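Local coordinates for protein phytoene synthase (Enterococcus hirae, PDB 5IYS) that probably condenses isoprenoid diphosphates head to head, as squalene and phytoene synthases do, and binds a farnesyl thiodiphosphate inhibitor together with magnesium ions, at residues V83-P87 with V88-L92; H272-K275 with V276-L279. All coordinates share one frame; numbering follows the deposited sequence.

In the fold
The chain is built of helices and loops, without strands, as in other squalene/phytoene synthases. From the N terminus it passes through helices 13-26 and 39-60, the latter carrying the magnesium ligands D56 and D60, and then helix 65-80. Contact 1 follows, where the loop 83-86 turns into helix 87-98; its side chains reach back to all three of those helices. Contact 2 comes much later, in the first two turns of helix 272-287, the last of the chain, which packs against helices 236-258 and 28-34. Neither contact closes a long loop. They stand in series, without nesting or crossing, their centres about 34 Å apart, and both lie away from the metal site.

Contact 1 (V83-P87 with V88-L92); sequences VPNDP and VWRAL
D86 and W89 meet where the loop turns into helix 87-98, and hydrogen bonds from the new helix converge on the aspartate. Its OD1 accepts from W89 N at 3.3 Å, in a nearly straight bond (162°) that comes from the anti side but tilted out of the carboxylate plane, and weakly from V88 N at 2.8 Å. With CG anti to the backbone N (chi1 164°), the carboxylate folds back over the first turn, while OD2 forms a salt bridge with R54 of helix 39-60. D86 is thus the N-cap, its side chain capping W89 N, and more weakly V88 N; the main-chain bonds from R90 N to D86 O (2.8 Å) and A91 N to P87 O start the helical repeat. The R90 chain bends at chi3, which lays its guanidinium over the D86-P87 peptide, with D86 C 3.8 Å above the guanidinium plane. Its NH1 donates to N85 OD1 (2.9 Å) from above the amide plane, and NH2 forms a salt bridge with D15. Apolar packing is led by P84, whose CG makes a CH-pi contact over the five-membered ring of W89, 4.0 Å from its centroid. The NE1 of that indole donates to Q74 of helix 65-80.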
ATOM      1  N   VAL A  83     -11.381  10.355 -21.198  1.00 27.15           N
ATOM      2  CA  VAL A  83     -10.121   9.684 -20.867  1.00 25.03           C
ATOM      3  C   VAL A  83      -8.889  10.489 -21.304  1.00 25.32           C
ATOM      4  O   VAL A  83      -8.684  10.694 -22.499  1.00 25.16           O
ATOM      5  CB  VAL A  83     -10.064   8.285 -21.546  1.00 28.62           C
ATOM      6  CG1 VAL A  83      -8.767   7.577 -21.200  1.00 28.22           C
ATOM      7  CG2 VAL A  83     -11.275   7.432 -21.080  1.00 25.73           C
ATOM      8  N   PRO A  84      -8.018  10.881 -20.356  1.00 22.31           N
ATOM      9  CA  PRO A  84      -6.780  11.552 -20.730  1.00 22.11           C
ATOM     10  C   PRO A  84      -5.949  10.694 -21.670  1.00 23.92           C
ATOM     11  O   PRO A  84      -5.968   9.460 -21.578  1.00 23.36           O
ATOM     12  CB  PRO A  84      -6.057  11.703 -19.391  1.00 21.69           C
ATOM     13  CG  PRO A  84      -7.181  11.816 -18.417  1.00 22.79           C
ATOM     14  CD  PRO A  84      -8.120  10.740 -18.893  1.00 22.22           C
ATOM     15  N   ASN A  85      -5.250  11.324 -22.609  1.00 25.65           N
ATOM     16  CA  ASN A  85      -4.600  10.519 -23.658  1.00 29.18           C
ATOM     17  C   ASN A  85      -3.166  10.306 -23.170  1.00 29.49           C
ATOM     18  O   ASN A  85      -2.304  11.150 -23.414  1.00 27.71           O
ATOM     19  CB  ASN A  85      -4.643  11.244 -25.014  1.00 31.41           C
ATOM     20  CG  ASN A  85      -4.488  10.301 -26.198  1.00 35.85           C
ATOM     21  OD1 ASN A  85      -4.310   9.088 -26.047  1.00 32.46           O
ATOM     22  ND2 ASN A  85      -4.618  10.858 -27.399  1.00 32.95           N
ATOM     23  N   ASP A  86      -2.974   9.266 -22.353  1.00 23.99           N
ATOM     24  CA  ASP A  86      -1.807   9.097 -21.474  1.00 25.56           C
ATOM     25  C   ASP A  86      -1.793   7.604 -21.088  1.00 21.78           C
ATOM     26  O   ASP A  86      -2.854   7.052 -20.836  1.00 20.36           O
ATOM     27  CB  ASP A  86      -2.030   9.940 -20.206  1.00 23.37           C
ATOM     28  CG  ASP A  86      -1.100   9.552 -19.054  1.00 32.97           C
ATOM     29  OD1 ASP A  86      -1.104   8.393 -18.573  1.00 33.11           O
ATOM     30  OD2 ASP A  86      -0.409  10.453 -18.549  1.00 39.80           O
ATOM     31  N   PRO A  87      -0.627   6.946 -21.123  1.00 20.84           N
ATOM     32  CA  PRO A  87      -0.590   5.480 -21.022  1.00 22.06           C
ATOM     33  C   PRO A  87      -1.312   4.935 -19.791  1.00 21.40           C
ATOM     34  O   PRO A  87      -1.962   3.895 -19.887  1.00 21.09           O
ATOM     35  CB  PRO A  87       0.901   5.138 -20.916  1.00 20.60           C
ATOM     36  CG  PRO A  87       1.639   6.437 -20.867  1.00 23.23           C
ATOM     37  CD  PRO A  87       0.713   7.552 -21.236  1.00 25.70           C
ATOM     38  N   VAL A  88      -1.076   5.561 -18.636  1.00 19.58           N
ATOM     39  CA  VAL A  88      -1.647   5.092 -17.387  1.00 19.99           C
ATOM     40  C   VAL A  88      -3.147   5.252 -17.410  1.00 17.40           C
ATOM     41  O   VAL A  88      -3.876   4.326 -17.087  1.00 17.35           O
ATOM     42  CB  VAL A  88      -1.042   5.820 -16.163  1.00 21.01           C
ATOM     43  CG1 VAL A  88      -1.755   5.405 -14.863  1.00 24.27           C
ATOM     44  CG2 VAL A  88       0.428   5.483 -16.026  1.00 22.60           C
ATOM     45  N   TRP A  89      -3.613   6.370 -17.949  1.00 18.57           N
ATOM     46  CA  TRP A  89      -5.052   6.623 -18.023  1.00 20.66           C
ATOM     47  C   TRP A  89      -5.738   5.767 -19.077  1.00 18.60           C
ATOM     48  O   TRP A  89      -6.833   5.261 -18.829  1.00 20.09           O
ATOM     49  CB  TRP A  89      -5.328   8.113 -18.288  1.00 20.72           C
ATOM     50  CG  TRP A  89      -5.076   8.959 -17.068  1.00 20.72           C
ATOM     51  CD1 TRP A  89      -4.082   9.872 -16.900  1.00 20.53           C
ATOM     52  CD2 TRP A  89      -5.795   8.909 -15.821  1.00 18.80           C
ATOM     53  NE1 TRP A  89      -4.165  10.443 -15.651  1.00 18.70           N
ATOM     54  CE2 TRP A  89      -5.191   9.843 -14.955  1.00 23.80           C
ATOM     55  CE3 TRP A  89      -6.872   8.147 -15.351  1.00 21.23           C
ATOM     56  CZ2 TRP A  89      -5.690  10.097 -13.667  1.00 21.26           C
ATOM     57  CZ3 TRP A  89      -7.353   8.369 -14.065  1.00 18.52           C
ATOM     58  CH2 TRP A  89      -6.738   9.314 -13.221  1.00 20.40           C
ATOM     59  N   ARG A  90      -5.026   5.457 -20.163  1.00 17.77           N
ATOM     60  CA  ARG A  90      -5.580   4.569 -21.198  1.00 18.85           C
ATOM     61  C   ARG A  90      -5.696   3.123 -20.677  1.00 17.86           C
ATOM     62  O   ARG A  90      -6.741   2.459 -20.848  1.00 16.34           O
ATOM     63  CB  ARG A  90      -4.760   4.606 -22.501  1.00 16.87           C
ATOM     64  CG  ARG A  90      -5.020   5.881 -23.370  1.00 21.17           C
ATOM     65  CD  ARG A  90      -4.291   5.805 -24.685  1.00 24.88           C
ATOM     66  NE  ARG A  90      -2.888   5.439 -24.524  1.00 22.07           N
ATOM     67  CZ  ARG A  90      -1.867   6.277 -24.697  1.00 30.35           C
ATOM     68  NH1 ARG A  90      -2.101   7.521 -25.077  1.00 28.17           N
ATOM     69  NH2 ARG A  90      -0.612   5.864 -24.515  1.00 31.56           N
ATOM     70  N   ALA A  91      -4.669   2.665 -19.967  1.00 16.86           N
ATOM     71  CA  ALA A  91      -4.755   1.339 -19.322  1.00 15.51           C
ATOM     72  C   ALA A  91      -5.881   1.337 -18.289  1.00 15.52           C
ATOM     73  O   ALA A  91      -6.694   0.407 -18.246  1.00 17.40           O
ATOM     74  CB  ALA A  91      -3.409   0.989 -18.632  1.00 17.96           C
ATOM     75  N   LEU A  92      -5.964   2.392 -17.474  1.00 16.54           N
ATOM     76  CA  LEU A  92      -7.069   2.472 -16.517  1.00 17.96           C
ATOM     77  C   LEU A  92      -8.444   2.505 -17.150  1.00 16.13           C
ATOM     78  O   LEU A  92      -9.371   1.887 -16.626  1.00 17.40           O
ATOM     79  CB  LEU A  92      -6.924   3.623 -15.515  1.00 16.67           C
ATOM     80  CG  LEU A  92      -5.834   3.475 -14.443  1.00 17.42           C
ATOM     81  CD1 LEU A  92      -5.771   4.820 -13.723  1.00 16.08           C
ATOM     82  CD2 LEU A  92      -6.155   2.290 -13.497  1.00 16.97           C
TER

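Contact 2 (H272-K275 with V276-L279); sequences HYRK and VQLL
V276 lies one turn beyond H272, and its CG2 sits over one face of the imidazole, 4.0 Å from the ring centroid, in a CH-pi contact displaced toward the rim. The histidine CG stands anti to the backbone N (chi1 174°), which turns a face of the ring to this methyl; the backbone joins the same two residues, V276 N donating to H272 O at 3.0 Å. Q277 comes next and serves two neighbours. Its amide carbon CD approaches CE2 of Y273 at 3.6 Å, the amide and phenol planes turned 42° apart, while OE1 accepts from R274 NH1 at 3.3 Å. The bond is straight at hydrogen (163°) and the oxygen lies close to the guanidinium plane, but the donor stands well above the amide plane. L278 reaches the same guanidinium over a face, CD2 being 3.8 Å from NH2. Salt bridges from NE to E251 of helix 236-258 and from NH1 to E281 further hold the arginine, probably fixing its rotation. L279 ends the segment: its N donates to K275 O at 2.9 Å, and its side chain packs on S244 and I248. The i to i+4 backbone bonds, with side chains meeting three and four residues apart, are those of a regular alpha helix, here the C-terminal helix 272-287, whose L278 and L279 dock against helix 236-258 of the all-helical synthase fold.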
ATOM      1  N   HIS A 272      14.571 -12.992  -1.693  1.00 23.06           N
ATOM      2  CA  HIS A 272      13.830 -13.803  -2.651  1.00 23.87           C
ATOM      3  C   HIS A 272      13.556 -15.175  -2.042  1.00 22.87           C
ATOM      4  O   HIS A 272      12.464 -15.731  -2.204  1.00 21.93           O
ATOM      5  CB  HIS A 272      14.633 -13.967  -3.936  1.00 23.40           C
ATOM      6  CG  HIS A 272      14.002 -14.912  -4.908  1.00 28.22           C
ATOM      7  ND1 HIS A 272      14.370 -16.239  -5.002  1.00 28.60           N
ATOM      8  CD2 HIS A 272      12.962 -14.743  -5.761  1.00 30.60           C
ATOM      9  CE1 HIS A 272      13.635 -16.828  -5.929  1.00 30.32           C
ATOM     10  NE2 HIS A 272      12.792 -15.937  -6.424  1.00 31.95           N
ATOM     11  N   TYR A 273      14.567 -15.754  -1.398  1.00 21.56           N
ATOM     12  CA  TYR A 273      14.384 -17.049  -0.752  1.00 21.95           C
ATOM     13  C   TYR A 273      13.200 -17.001   0.234  1.00 20.54           C
ATOM     14  O   TYR A 273      12.378 -17.902   0.281  1.00 21.96           O
ATOM     15  CB  TYR A 273      15.679 -17.437  -0.019  1.00 21.53           C
ATOM     16  CG  TYR A 273      15.619 -18.738   0.743  1.00 21.81           C
ATOM     17  CD1 TYR A 273      15.880 -19.949   0.094  1.00 26.63           C
ATOM     18  CD2 TYR A 273      15.416 -18.756   2.113  1.00 23.35           C
ATOM     19  CE1 TYR A 273      15.946 -21.146   0.803  1.00 26.37           C
ATOM     20  CE2 TYR A 273      15.426 -19.963   2.828  1.00 32.22           C
ATOM     21  CZ  TYR A 273      15.715 -21.150   2.168  1.00 29.67           C
ATOM     22  OH  TYR A 273      15.792 -22.331   2.881  1.00 28.30           O
ATOM     23  N   ARG A 274      13.182 -16.015   1.120  1.00 20.80           N
ATOM     24  CA  ARG A 274      12.118 -15.872   2.102  1.00 18.32           C
ATOM     25  C   ARG A 274      10.726 -15.591   1.493  1.00 17.43           C
ATOM     26  O   ARG A 274       9.712 -16.168   1.903  1.00 16.38           O
ATOM     27  CB  ARG A 274      12.517 -14.753   3.074  1.00 21.68           C
ATOM     28  CG  ARG A 274      11.603 -14.584   4.252  1.00 24.21           C
ATOM     29  CD  ARG A 274      11.477 -15.864   5.068  1.00 24.90           C
ATOM     30  NE  ARG A 274      10.487 -15.628   6.115  1.00 26.51           N
ATOM     31  CZ  ARG A 274       9.585 -16.508   6.508  1.00 26.94           C
ATOM     32  NH1 ARG A 274       9.634 -17.737   6.028  1.00 34.68           N
ATOM     33  NH2 ARG A 274       8.678 -16.164   7.411  1.00 29.78           N
ATOM     34  N   LYS A 275      10.716 -14.855   0.398  1.00 16.73           N
ATOM     35  CA  LYS A 275       9.481 -14.652  -0.377  1.00 20.97           C
ATOM     36  C   LYS A 275       8.924 -15.948  -0.934  1.00 20.65           C
ATOM     37  O   LYS A 275       7.718 -16.199  -0.869  1.00 20.22           O
ATOM     38  CB  LYS A 275       9.684 -13.659  -1.508  1.00 20.22           C
ATOM     39  CG  LYS A 275       9.892 -12.235  -0.980  1.00 21.97           C
ATOM     40  CD  LYS A 275      10.113 -11.243  -2.122  1.00 30.46           C
ATOM     41  CE  LYS A 275      10.500  -9.864  -1.567  1.00 37.80           C
ATOM     42  NZ  LYS A 275      11.221  -9.022  -2.562  1.00 32.80           N
ATOM     43  N   VAL A 276       9.819 -16.812  -1.395  1.00 19.88           N
ATOM     44  CA  VAL A 276       9.369 -18.101  -1.939  1.00 21.01           C
ATOM     45  C   VAL A 276       8.819 -18.963  -0.819  1.00 18.43           C
ATOM     46  O   VAL A 276       7.775 -19.602  -0.964  1.00 19.22           O
ATOM     47  CB  VAL A 276      10.523 -18.855  -2.673  1.00 21.38           C
ATOM     48  CG1 VAL A 276      10.105 -20.335  -2.959  1.00 21.87           C
ATOM     49  CG2 VAL A 276      10.818 -18.140  -3.994  1.00 22.13           C
ATOM     50  N   GLN A 277       9.487 -18.935   0.324  1.00 17.30           N
ATOM     51  CA  GLN A 277       8.989 -19.656   1.483  1.00 19.60           C
ATOM     52  C   GLN A 277       7.591 -19.183   1.848  1.00 19.60           C
ATOM     53  O   GLN A 277       6.711 -19.980   2.189  1.00 18.82           O
ATOM     54  CB  GLN A 277       9.900 -19.428   2.693  1.00 19.57           C
ATOM     55  CG  GLN A 277      11.168 -20.231   2.630  1.00 25.26           C
ATOM     56  CD  GLN A 277      11.970 -20.086   3.905  1.00 32.93           C
ATOM     57  OE1 GLN A 277      12.190 -18.970   4.379  1.00 30.09           O
ATOM     58  NE2 GLN A 277      12.431 -21.213   4.451  1.00 30.82           N
ATOM     59  N   LEU A 278       7.405 -17.872   1.815  1.00 18.32           N
ATOM     60  CA  LEU A 278       6.110 -17.293   2.150  1.00 19.78           C
ATOM     61  C   LEU A 278       4.989 -17.662   1.167  1.00 19.74           C
ATOM     62  O   LEU A 278       3.849 -17.950   1.576  1.00 18.32           O
ATOM     63  CB  LEU A 278       6.238 -15.761   2.317  1.00 20.70           C
ATOM     64  CG  LEU A 278       6.888 -15.340   3.649  1.00 18.01           C
ATOM     65  CD1 LEU A 278       7.470 -13.916   3.678  1.00 19.08           C
ATOM     66  CD2 LEU A 278       5.958 -15.516   4.816  1.00 19.36           C
ATOM     67  N   LEU A 279       5.311 -17.714  -0.123  1.00 18.22           N
ATOM     68  CA  LEU A 279       4.314 -18.175  -1.110  1.00 19.45           C
ATOM     69  C   LEU A 279       3.830 -19.591  -0.789  1.00 20.97           C
ATOM     70  O   LEU A 279       2.648 -19.908  -0.963  1.00 20.54           O
ATOM     71  CB  LEU A 279       4.852 -18.118  -2.533  1.00 16.68           C
ATOM     72  CG  LEU A 279       5.362 -16.786  -3.095  1.00 25.18           C
ATOM     73  CD1 LEU A 279       5.837 -16.897  -4.541  1.00 32.86           C
ATOM     74  CD2 LEU A 279       4.401 -15.612  -2.918  1.00 21.95           C
TER